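Local coordinates for oxysterol-binding protein homolog 3 (Saccharomyces cerevisiae, PDB 4IC4) that transfers lipids between membranes by carrying them in a hydrophobic pocket, coupled to phosphoinositides, this chain being its lipid-binding OSBP-related domain, at residues S40-L45 with V63-P68; S76-Y81 with W198-T203; F101-L106 with S231-D236; R328-E331 with K337-E340. All coordinates share one frame; numbering follows the deposited sequence.

Interaction 1 (S40-L45 with V63-P68); sequences SPPSLL and VTSNEP
The CG-CD corner of the P42 ring stands over one face of the T64-S65 peptide, so the pyrrolidine meets that flat group rim-first. This is where the loop leading into helix 44-50, probably part of the N-terminal lid of OSBP-family domains, rests on a 3-10 turn at 63-65. Close to the ring's CD sits the carbonyl of T64, with P42 CD and T64 O 3.1 Å apart. S65 OG lies at the ring's rim, out beyond P42 CG and 3.0 Å from it, a tight carbon-oxygen contact. S65 places OG beside its own backbone N (chi1 -62°), which turns the hydroxyl toward the ring. T64 adds its hydroxyl at longer range, OG1 standing 3.9 Å from P42 CG. An alanine at P42 would lose CG and CD, and would probably open a gap over T64 O and S65 OG while leaving the loop backbone freer to turn. The S65 side chain also lies close to M61 and K118, which bind phosphatidylinositol 4-phosphate, and L44 packs on M61. The turn beneath P42 is closed by a backbone bond, N66 N to V63 O at 3.1 Å.

Interaction 2 (S76-Y81 with W198-T203); sequences SETFEY and WTQPTT
The hydroxyl of T78 has two oxygens near it: it hydrogen-bonds to the backbone carbonyl of I75, one turn back, and the side-chain amide of Q200 brings a second oxygen close, T78 OG1 and Q200 OE1 being 3.3 Å apart without the geometry of a hydrogen bond. The contact lies deep in the OSBP-related domain, joining the short 3-10 turn after helix 71-76 to the loop that leaves barrel strand 195-199. Because a carbonyl oxygen can only accept, the T78 proton is probably committed to I75, which leaves the approach of OE1 a polar proximity. Q200 reaches across almost at full stretch. Its CG stands beside the backbone N, and the chain beyond is extended (chi2 -171°), bridging backbones whose nearest CA atoms, those of T78 and Q200, are 9.9 Å apart. The two side chains arrive from opposite directions, and the T78 methyl also borders the amide, T78 CG2 lying 4.0 Å from Q200 OE1. Around them, Q200 packs on F105 and on L185 of strand 177-189, while E77 in the same turn makes a salt bridge to R114 and a hydrogen bond to T302. The turn itself is held by E80 N to E77 O at 3.0 Å. The same T78 methyl has the F79 ring on its other side, CG2 4.3 Å above the plane and offset toward the rim.

Interaction 3 (F101-L106 with S231-D236); sequences FAISFL and SHILFD
I103 holds CG1 beside its backbone N (chi1 -63°) and runs straight on through chi2 to put CD1 at the strand, where I233 offers the CG2 that its own first torsion sets opposite the backbone N. The two isoleucines slide past each other in opposite senses, and I103 CD1 ends in the fork of I233, 3.5 Å from CG2 and 3.6 Å from CG1. Three residues on along the helical segment, L106 meets F235 coming the other way. L106 CD1 comes obliquely to the CE1-CZ side of the F235 ring, 3.7 Å from CE1. The strand residues brace each other too: I233 CG2 lies 3.8 Å above one face of the F235 ring, toward its rim, so this methyl serves both I103 and F235. No hydrogen bond crosses between the segments. On the helix side, S104 turns its hydroxyl back onto the chain, OG giving a bond to F101 O at 2.7 Å. I103 reaches F248 of strand 247-253 as well, while L106 and F235 both pack on P217 of strand 214-225. A helix end whose aliphatic side chains pack on an isoleucine and a phenylalanine of one barrel strand, with F248 and P217 of its two neighbours alongside, belongs to the helix-on-barrel core of the OSBP-related domain.

Interaction 4 (R328-E331 with K337-E340); sequences RAYE and KAEE
Apolar contacts join A329 and Y330 of helix 325-331 to A338 of helix 335-354, two successive helices of the OSBP-related domain linked by a short loop and packed closely through small residues. The A338 methyl touches both: its CB is 3.7 Å from Y330 CB and 4.1 Å from A329 CB. It also comes up against the backbone, A338 CB lying 3.6 Å from Y330 N. K337 adds little, its CB grazing A329 while its amine leads away. With CG swung opposite its backbone N (chi1 -171°), Y330 carries its ring past A338, whose methyl meets it only obliquely. Hydrogen bonds run outward to the 3-10 turn at 63-65 and the residue after it: Y330 OH bonds to N66 O, and E339 OE2 takes V63 N. The charged pair stays within the first helix, R328 NH1 meeting E331 OE2 at 2.9 Å, a salt bridge with a weak, bent hydrogen bond (127° at the hydrogen). E331 has R31 as a second partner. Alanines let the backbones approach to 5.1 Å between the CA atoms of Y330 and A338, so these segments are joined by apolar packing without a hydrogen bond, while their polar groups pair within their own helix or with R31, N66 and V63.

Overall arrangement
Interactions 2 and 3 are core contacts, their centres about 9 Å apart and their segments alternating along the chain. They touch through F101, A102 and S104 against T78, Y81 and W198. Interaction 2 brings a polar pair to the loop that leaves a barrel strand, whereas interaction 3 sets aliphatic and aromatic groups on a strand itself. Interactions 1 and 4 are only partly buried and lie on one side of the domain, centres about 13 Å apart, joined through residues 63-66. The proline loop of interaction 1 lies beside residues that bind the phosphoinositide, the alanine-faced helices of interaction 4 a shell further out. Interactions 3 and 4 sit on opposite sides of the chain's centre, about 35 Å apart between centres.

Interaction 1 (S40-L45 with V63-P68)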
# COMPACT_ATOMS: atom_id res chain seq x y z
N SER A 40 14.39 18.93 -4.18
CA SER A 40 14.04 18.55 -5.54
C SER A 40 14.26 17.05 -5.70
O SER A 40 15.17 16.48 -5.10
CB SER A 40 14.89 19.32 -6.56
OG SER A 40 16.26 18.97 -6.44
N PRO A 41 13.42 16.39 -6.52
CA PRO A 41 13.49 14.95 -6.77
C PRO A 41 14.69 14.47 -7.58
O PRO A 41 14.87 14.87 -8.73
CB PRO A 41 12.18 14.65 -7.51
CG PRO A 41 11.30 15.83 -7.18
CD PRO A 41 12.25 16.97 -7.19
N PRO A 42 15.52 13.59 -7.00
CA PRO A 42 16.67 13.10 -7.77
C PRO A 42 16.18 12.15 -8.86
O PRO A 42 15.01 11.76 -8.88
CB PRO A 42 17.52 12.40 -6.71
CG PRO A 42 16.51 11.92 -5.73
CD PRO A 42 15.56 13.09 -5.62
N SER A 43 17.07 11.80 -9.78
CA SER A 43 16.74 10.90 -10.88
C SER A 43 17.02 9.44 -10.54
O SER A 43 18.15 9.09 -10.19
CB SER A 43 17.52 11.29 -12.14
OG SER A 43 17.40 10.29 -13.13
N LEU A 44 16.01 8.60 -10.67
CA LEU A 44 16.16 7.18 -10.37
C LEU A 44 17.17 6.53 -11.31
O LEU A 44 18.05 5.78 -10.88
CB LEU A 44 14.81 6.46 -10.50
CG LEU A 44 14.82 4.94 -10.29
CD1 LEU A 44 15.41 4.61 -8.93
CD2 LEU A 44 13.41 4.40 -10.41
N LEU A 45 17.05 6.83 -12.60
CA LEU A 45 17.95 6.28 -13.60
C LEU A 45 19.42 6.51 -13.26
O LEU A 45 20.28 5.67 -13.55
CB LEU A 45 17.65 6.88 -14.98
CG LEU A 45 18.44 6.31 -16.16
CD1 LEU A 45 18.15 4.83 -16.29
CD2 LEU A 45 18.05 7.05 -17.43
N VAL A 63 18.08 10.35 1.07
CA VAL A 63 16.74 10.54 1.62
C VAL A 63 15.86 11.39 0.70
O VAL A 63 14.63 11.33 0.78
CB VAL A 63 16.81 11.19 3.03
CG1 VAL A 63 17.23 12.64 2.91
CG2 VAL A 63 15.47 11.05 3.73
N THR A 64 16.48 12.16 -0.18
CA THR A 64 15.73 13.01 -1.10
C THR A 64 15.00 12.21 -2.17
O THR A 64 14.14 12.74 -2.87
CB THR A 64 16.65 14.04 -1.77
OG1 THR A 64 17.79 13.37 -2.32
CG2 THR A 64 17.11 15.08 -0.76
N SER A 65 15.35 10.93 -2.30
CA SER A 65 14.71 10.05 -3.28
C SER A 65 13.42 9.48 -2.69
O SER A 65 12.67 8.79 -3.37
CB SER A 65 15.63 8.88 -3.64
OG SER A 65 16.83 9.32 -4.25
N ASN A 66 13.17 9.78 -1.41
CA ASN A 66 11.99 9.28 -0.73
C ASN A 66 10.86 10.29 -0.58
O ASN A 66 11.03 11.49 -0.81
CB ASN A 66 12.37 8.82 0.69
CG ASN A 66 13.33 7.66 0.71
OD1 ASN A 66 14.17 7.55 1.61
ND2 ASN A 66 13.21 6.77 -0.27
N GLU A 67 9.69 9.76 -0.22
CA GLU A 67 8.51 10.56 0.09
C GLU A 67 8.41 10.26 1.60
O GLU A 67 8.90 9.22 2.06
CB GLU A 67 7.27 10.09 -0.68
CG GLU A 67 6.99 8.61 -0.62
CD GLU A 67 5.76 8.23 -1.44
OE1 GLU A 67 5.32 9.06 -2.27
OE2 GLU A 67 5.25 7.11 -1.25
N PRO A 68 7.78 11.15 2.38
CA PRO A 68 7.66 10.95 3.83
C PRO A 68 6.74 9.89 4.43
O PRO A 68 5.97 10.19 5.34
CB PRO A 68 7.35 12.35 4.34
CG PRO A 68 6.52 12.92 3.24
CD PRO A 68 7.23 12.46 1.98

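Interaction 2 (S76-Y81 with W198-T203)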
# COMPACT_ATOMS: atom_id res chain seq x y z
N SER A 76 -0.73 0.38 2.97
CA SER A 76 -1.97 0.62 3.71
C SER A 76 -2.94 1.45 2.89
O SER A 76 -4.14 1.48 3.19
CB SER A 76 -1.68 1.33 5.04
OG SER A 76 -0.97 0.48 5.92
N GLU A 77 -2.43 2.15 1.88
CA GLU A 77 -3.30 2.96 1.03
C GLU A 77 -4.20 2.06 0.20
O GLU A 77 -5.16 2.53 -0.43
CB GLU A 77 -2.46 3.88 0.13
CG GLU A 77 -1.70 4.94 0.92
CD GLU A 77 -0.89 5.88 0.06
OE1 GLU A 77 -1.48 6.71 -0.66
OE2 GLU A 77 0.35 5.78 0.10
N THR A 78 -3.90 0.77 0.21
CA THR A 78 -4.73 -0.21 -0.49
C THR A 78 -6.14 -0.12 0.11
O THR A 78 -7.12 -0.48 -0.54
CB THR A 78 -4.18 -1.65 -0.27
OG1 THR A 78 -2.96 -1.80 -0.99
CG2 THR A 78 -5.18 -2.70 -0.74
N PHE A 79 -6.23 0.38 1.34
CA PHE A 79 -7.50 0.49 2.04
C PHE A 79 -8.15 1.87 2.08
O PHE A 79 -9.10 2.10 2.83
CB PHE A 79 -7.33 -0.06 3.47
CG PHE A 79 -7.04 -1.53 3.50
CD1 PHE A 79 -8.08 -2.46 3.41
CD2 PHE A 79 -5.73 -2.00 3.55
CE1 PHE A 79 -7.82 -3.82 3.36
CE2 PHE A 79 -5.46 -3.36 3.51
CZ PHE A 79 -6.51 -4.28 3.42
N GLU A 80 -7.65 2.79 1.26
CA GLU A 80 -8.22 4.14 1.21
C GLU A 80 -9.72 4.09 0.94
O GLU A 80 -10.48 4.88 1.49
CB GLU A 80 -7.54 4.97 0.11
CG GLU A 80 -8.12 6.38 -0.02
CD GLU A 80 -7.51 7.19 -1.16
OE1 GLU A 80 -6.56 6.71 -1.83
OE2 GLU A 80 -7.98 8.32 -1.38
N TYR A 81 -10.14 3.16 0.08
CA TYR A 81 -11.56 3.04 -0.28
C TYR A 81 -12.21 1.79 0.31
O TYR A 81 -13.02 1.12 -0.34
CB TYR A 81 -11.70 3.07 -1.80
CG TYR A 81 -11.14 4.32 -2.44
CD1 TYR A 81 -11.87 5.51 -2.47
CD2 TYR A 81 -9.85 4.32 -2.98
CE1 TYR A 81 -11.32 6.68 -3.03
CE2 TYR A 81 -9.31 5.48 -3.54
CZ TYR A 81 -10.04 6.66 -3.56
OH TYR A 81 -9.49 7.79 -4.11
N TRP A 198 -6.99 -12.15 -4.99
CA TRP A 198 -6.42 -11.53 -6.17
C TRP A 198 -5.00 -11.08 -5.89
O TRP A 198 -4.61 -10.90 -4.73
CB TRP A 198 -7.28 -10.35 -6.65
CG TRP A 198 -7.21 -9.10 -5.82
CD1 TRP A 198 -6.35 -8.04 -5.98
CD2 TRP A 198 -8.07 -8.75 -4.72
NE1 TRP A 198 -6.62 -7.06 -5.05
CE2 TRP A 198 -7.67 -7.47 -4.26
CE3 TRP A 198 -9.13 -9.40 -4.08
CZ2 TRP A 198 -8.30 -6.83 -3.19
CZ3 TRP A 198 -9.76 -8.76 -3.01
CH2 TRP A 198 -9.34 -7.49 -2.58
N THR A 199 -4.22 -10.95 -6.96
CA THR A 199 -2.85 -10.46 -6.88
C THR A 199 -2.93 -9.08 -7.52
O THR A 199 -3.56 -8.93 -8.57
CB THR A 199 -1.88 -11.35 -7.68
OG1 THR A 199 -1.76 -12.62 -7.03
CG2 THR A 199 -0.51 -10.71 -7.78
N GLN A 200 -2.32 -8.08 -6.91
CA GLN A 200 -2.38 -6.74 -7.49
C GLN A 200 -1.77 -6.73 -8.89
O GLN A 200 -0.79 -7.41 -9.15
CB GLN A 200 -1.69 -5.73 -6.58
CG GLN A 200 -2.55 -5.35 -5.38
CD GLN A 200 -2.01 -4.20 -4.56
OE1 GLN A 200 -2.72 -3.64 -3.73
NE2 GLN A 200 -0.75 -3.85 -4.79
N PRO A 201 -2.36 -5.95 -9.80
CA PRO A 201 -1.87 -5.86 -11.17
C PRO A 201 -0.47 -5.28 -11.29
O PRO A 201 -0.00 -4.55 -10.42
CB PRO A 201 -2.91 -5.00 -11.86
CG PRO A 201 -3.34 -4.07 -10.77
CD PRO A 201 -3.48 -5.01 -9.59
N THR A 202 0.18 -5.62 -12.40
CA THR A 202 1.52 -5.13 -12.69
C THR A 202 1.42 -3.68 -13.13
O THR A 202 0.47 -3.30 -13.81
CB THR A 202 2.15 -5.93 -13.85
OG1 THR A 202 2.19 -7.33 -13.52
CG2 THR A 202 3.56 -5.44 -14.14
N THR A 203 2.38 -2.86 -12.72
CA THR A 203 2.41 -1.46 -13.12
C THR A 203 3.79 -1.20 -13.73
O THR A 203 4.73 -1.95 -13.49
CB THR A 203 2.20 -0.50 -11.93
OG1 THR A 203 3.18 -0.75 -10.92
CG2 THR A 203 0.80 -0.69 -11.35

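Interaction 3 (F101-L106 with S231-D236)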
# COMPACT_ATOMS: atom_id res chain seq x y z
N PHE A 101 -12.71 -2.17 -5.53
CA PHE A 101 -11.74 -2.02 -4.45
C PHE A 101 -10.35 -2.43 -4.91
O PHE A 101 -9.37 -1.74 -4.65
CB PHE A 101 -12.16 -2.86 -3.24
CG PHE A 101 -11.16 -2.83 -2.12
CD1 PHE A 101 -11.07 -1.72 -1.28
CD2 PHE A 101 -10.28 -3.89 -1.93
CE1 PHE A 101 -10.12 -1.68 -0.26
CE2 PHE A 101 -9.32 -3.85 -0.91
CZ PHE A 101 -9.24 -2.74 -0.07
N ALA A 102 -10.27 -3.57 -5.60
CA ALA A 102 -8.99 -4.09 -6.07
C ALA A 102 -8.24 -3.15 -7.00
O ALA A 102 -7.01 -3.09 -6.99
CB ALA A 102 -9.21 -5.44 -6.76
N ILE A 103 -8.99 -2.41 -7.81
CA ILE A 103 -8.40 -1.47 -8.76
C ILE A 103 -8.14 -0.09 -8.16
O ILE A 103 -7.21 0.61 -8.56
CB ILE A 103 -9.34 -1.29 -9.98
CG1 ILE A 103 -9.49 -2.61 -10.73
CG2 ILE A 103 -8.80 -0.20 -10.91
CD1 ILE A 103 -10.57 -2.60 -11.80
N SER A 104 -8.95 0.29 -7.18
CA SER A 104 -8.86 1.62 -6.58
C SER A 104 -7.50 2.11 -6.10
O SER A 104 -7.21 3.30 -6.22
CB SER A 104 -9.87 1.75 -5.42
OG SER A 104 -9.53 0.92 -4.33
N PHE A 105 -6.67 1.22 -5.58
CA PHE A 105 -5.37 1.65 -5.07
C PHE A 105 -4.51 2.32 -6.13
O PHE A 105 -3.65 3.15 -5.81
CB PHE A 105 -4.61 0.47 -4.46
CG PHE A 105 -3.87 -0.35 -5.47
CD1 PHE A 105 -4.54 -1.24 -6.29
CD2 PHE A 105 -2.49 -0.20 -5.62
CE1 PHE A 105 -3.85 -1.97 -7.26
CE2 PHE A 105 -1.79 -0.92 -6.59
CZ PHE A 105 -2.47 -1.81 -7.41
N LEU A 106 -4.72 1.98 -7.40
CA LEU A 106 -3.93 2.57 -8.48
C LEU A 106 -4.09 4.08 -8.55
O LEU A 106 -3.18 4.79 -8.99
CB LEU A 106 -4.34 1.97 -9.83
CG LEU A 106 -3.99 0.51 -10.07
CD1 LEU A 106 -4.71 0.02 -11.32
CD2 LEU A 106 -2.48 0.36 -10.22
N SER A 231 -13.84 -12.14 -11.93
CA SER A 231 -13.85 -10.82 -12.53
C SER A 231 -12.54 -10.67 -13.29
O SER A 231 -11.47 -10.95 -12.75
CB SER A 231 -13.96 -9.74 -11.45
OG SER A 231 -14.03 -8.45 -12.03
N HIS A 232 -12.64 -10.24 -14.54
CA HIS A 232 -11.47 -10.07 -15.39
C HIS A 232 -11.27 -8.59 -15.70
O HIS A 232 -12.09 -7.97 -16.37
CB HIS A 232 -11.66 -10.88 -16.67
CG HIS A 232 -10.48 -10.86 -17.59
ND1 HIS A 232 -10.24 -9.83 -18.48
CD2 HIS A 232 -9.46 -11.74 -17.75
CE1 HIS A 232 -9.13 -10.08 -19.15
NE2 HIS A 232 -8.64 -11.23 -18.72
N ILE A 233 -10.18 -8.03 -15.19
CA ILE A 233 -9.87 -6.62 -15.40
C ILE A 233 -8.77 -6.46 -16.44
O ILE A 233 -7.68 -7.00 -16.27
CB ILE A 233 -9.39 -5.94 -14.09
CG1 ILE A 233 -10.47 -6.03 -13.01
CG2 ILE A 233 -9.05 -4.48 -14.35
CD1 ILE A 233 -10.56 -7.38 -12.33
N LEU A 234 -9.07 -5.74 -17.51
CA LEU A 234 -8.09 -5.51 -18.57
C LEU A 234 -7.82 -4.02 -18.74
O LEU A 234 -8.75 -3.23 -18.91
CB LEU A 234 -8.59 -6.10 -19.89
CG LEU A 234 -9.93 -5.63 -20.45
CD1 LEU A 234 -10.07 -6.10 -21.89
CD2 LEU A 234 -11.07 -6.17 -19.60
N PHE A 235 -6.55 -3.65 -18.68
CA PHE A 235 -6.16 -2.25 -18.82
C PHE A 235 -5.87 -1.91 -20.27
O PHE A 235 -5.33 -2.73 -21.02
CB PHE A 235 -4.94 -1.97 -17.95
CG PHE A 235 -5.19 -2.19 -16.48
CD1 PHE A 235 -5.90 -1.25 -15.74
CD2 PHE A 235 -4.76 -3.35 -15.86
CE1 PHE A 235 -6.18 -1.47 -14.39
CE2 PHE A 235 -5.03 -3.58 -14.51
CZ PHE A 235 -5.74 -2.64 -13.78
N ASP A 236 -6.23 -0.69 -20.67
CA ASP A 236 -6.00 -0.24 -22.05
C ASP A 236 -4.51 -0.27 -22.37
O ASP A 236 -3.68 0.04 -21.53
CB ASP A 236 -6.52 1.19 -22.24
CG ASP A 236 -8.03 1.28 -22.18
OD1 ASP A 236 -8.69 0.22 -22.10
OD2 ASP A 236 -8.55 2.41 -22.23

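Interaction 4 (R328-E331 with K337-E340)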
# COMPACT_ATOMS: atom_id res chain seq x y z
N ARG A 328 10.16 11.49 9.97
CA ARG A 328 9.60 12.69 10.59
C ARG A 328 10.38 13.95 10.24
O ARG A 328 9.80 14.97 9.87
CB ARG A 328 9.54 12.54 12.12
CG ARG A 328 8.85 13.70 12.82
CD ARG A 328 7.38 13.78 12.44
NE ARG A 328 6.67 12.56 12.81
CZ ARG A 328 5.45 12.24 12.39
NH1 ARG A 328 4.78 13.05 11.58
NH2 ARG A 328 4.89 11.10 12.78
N ALA A 329 11.70 13.88 10.35
CA ALA A 329 12.54 15.02 10.04
C ALA A 329 12.37 15.42 8.57
O ALA A 329 12.28 16.61 8.25
CB ALA A 329 14.00 14.70 10.33
N TYR A 330 12.30 14.42 7.70
CA TYR A 330 12.13 14.64 6.27
C TYR A 330 10.78 15.29 5.99
O TYR A 330 10.67 16.22 5.19
CB TYR A 330 12.22 13.31 5.51
CG TYR A 330 12.28 13.44 4.01
CD1 TYR A 330 13.34 14.10 3.39
CD2 TYR A 330 11.30 12.87 3.20
CE1 TYR A 330 13.42 14.19 2.00
CE2 TYR A 330 11.37 12.95 1.81
CZ TYR A 330 12.44 13.61 1.22
OH TYR A 330 12.52 13.66 -0.15
N GLU A 331 9.74 14.80 6.66
CA GLU A 331 8.40 15.34 6.50
C GLU A 331 8.39 16.81 6.86
O GLU A 331 7.76 17.63 6.18
CB GLU A 331 7.41 14.58 7.39
CG GLU A 331 5.99 15.13 7.36
CD GLU A 331 5.07 14.43 8.35
OE1 GLU A 331 4.65 13.28 8.08
OE2 GLU A 331 4.76 15.03 9.40
N LYS A 337 19.18 16.41 8.67
CA LYS A 337 18.94 15.52 9.79
C LYS A 337 18.31 14.22 9.33
O LYS A 337 18.65 13.15 9.83
CB LYS A 337 18.05 16.20 10.83
CG LYS A 337 18.82 17.11 11.78
CD LYS A 337 19.82 16.31 12.60
CE LYS A 337 20.78 17.20 13.36
NZ LYS A 337 20.09 18.11 14.31
N ALA A 338 17.40 14.30 8.36
CA ALA A 338 16.75 13.11 7.84
C ALA A 338 17.78 12.16 7.23
O ALA A 338 17.72 10.95 7.44
CB ALA A 338 15.71 13.49 6.79
N GLU A 339 18.73 12.71 6.49
CA GLU A 339 19.76 11.88 5.88
C GLU A 339 20.61 11.21 6.95
O GLU A 339 20.90 10.01 6.87
CB GLU A 339 20.66 12.72 4.97
CG GLU A 339 21.77 11.90 4.31
CD GLU A 339 21.24 10.94 3.26
OE1 GLU A 339 21.88 9.88 3.05
OE2 GLU A 339 20.20 11.24 2.64
N GLU A 340 21.01 11.97 7.96
CA GLU A 340 21.83 11.42 9.03
C GLU A 340 21.08 10.30 9.75
O GLU A 340 21.65 9.26 10.06
CB GLU A 340 22.21 12.52 10.02
CG GLU A 340 23.39 12.15 10.91
CD GLU A 340 23.84 13.30 11.79
OE1 GLU A 340 24.06 14.41 11.25
OE2 GLU A 340 23.99 13.10 13.01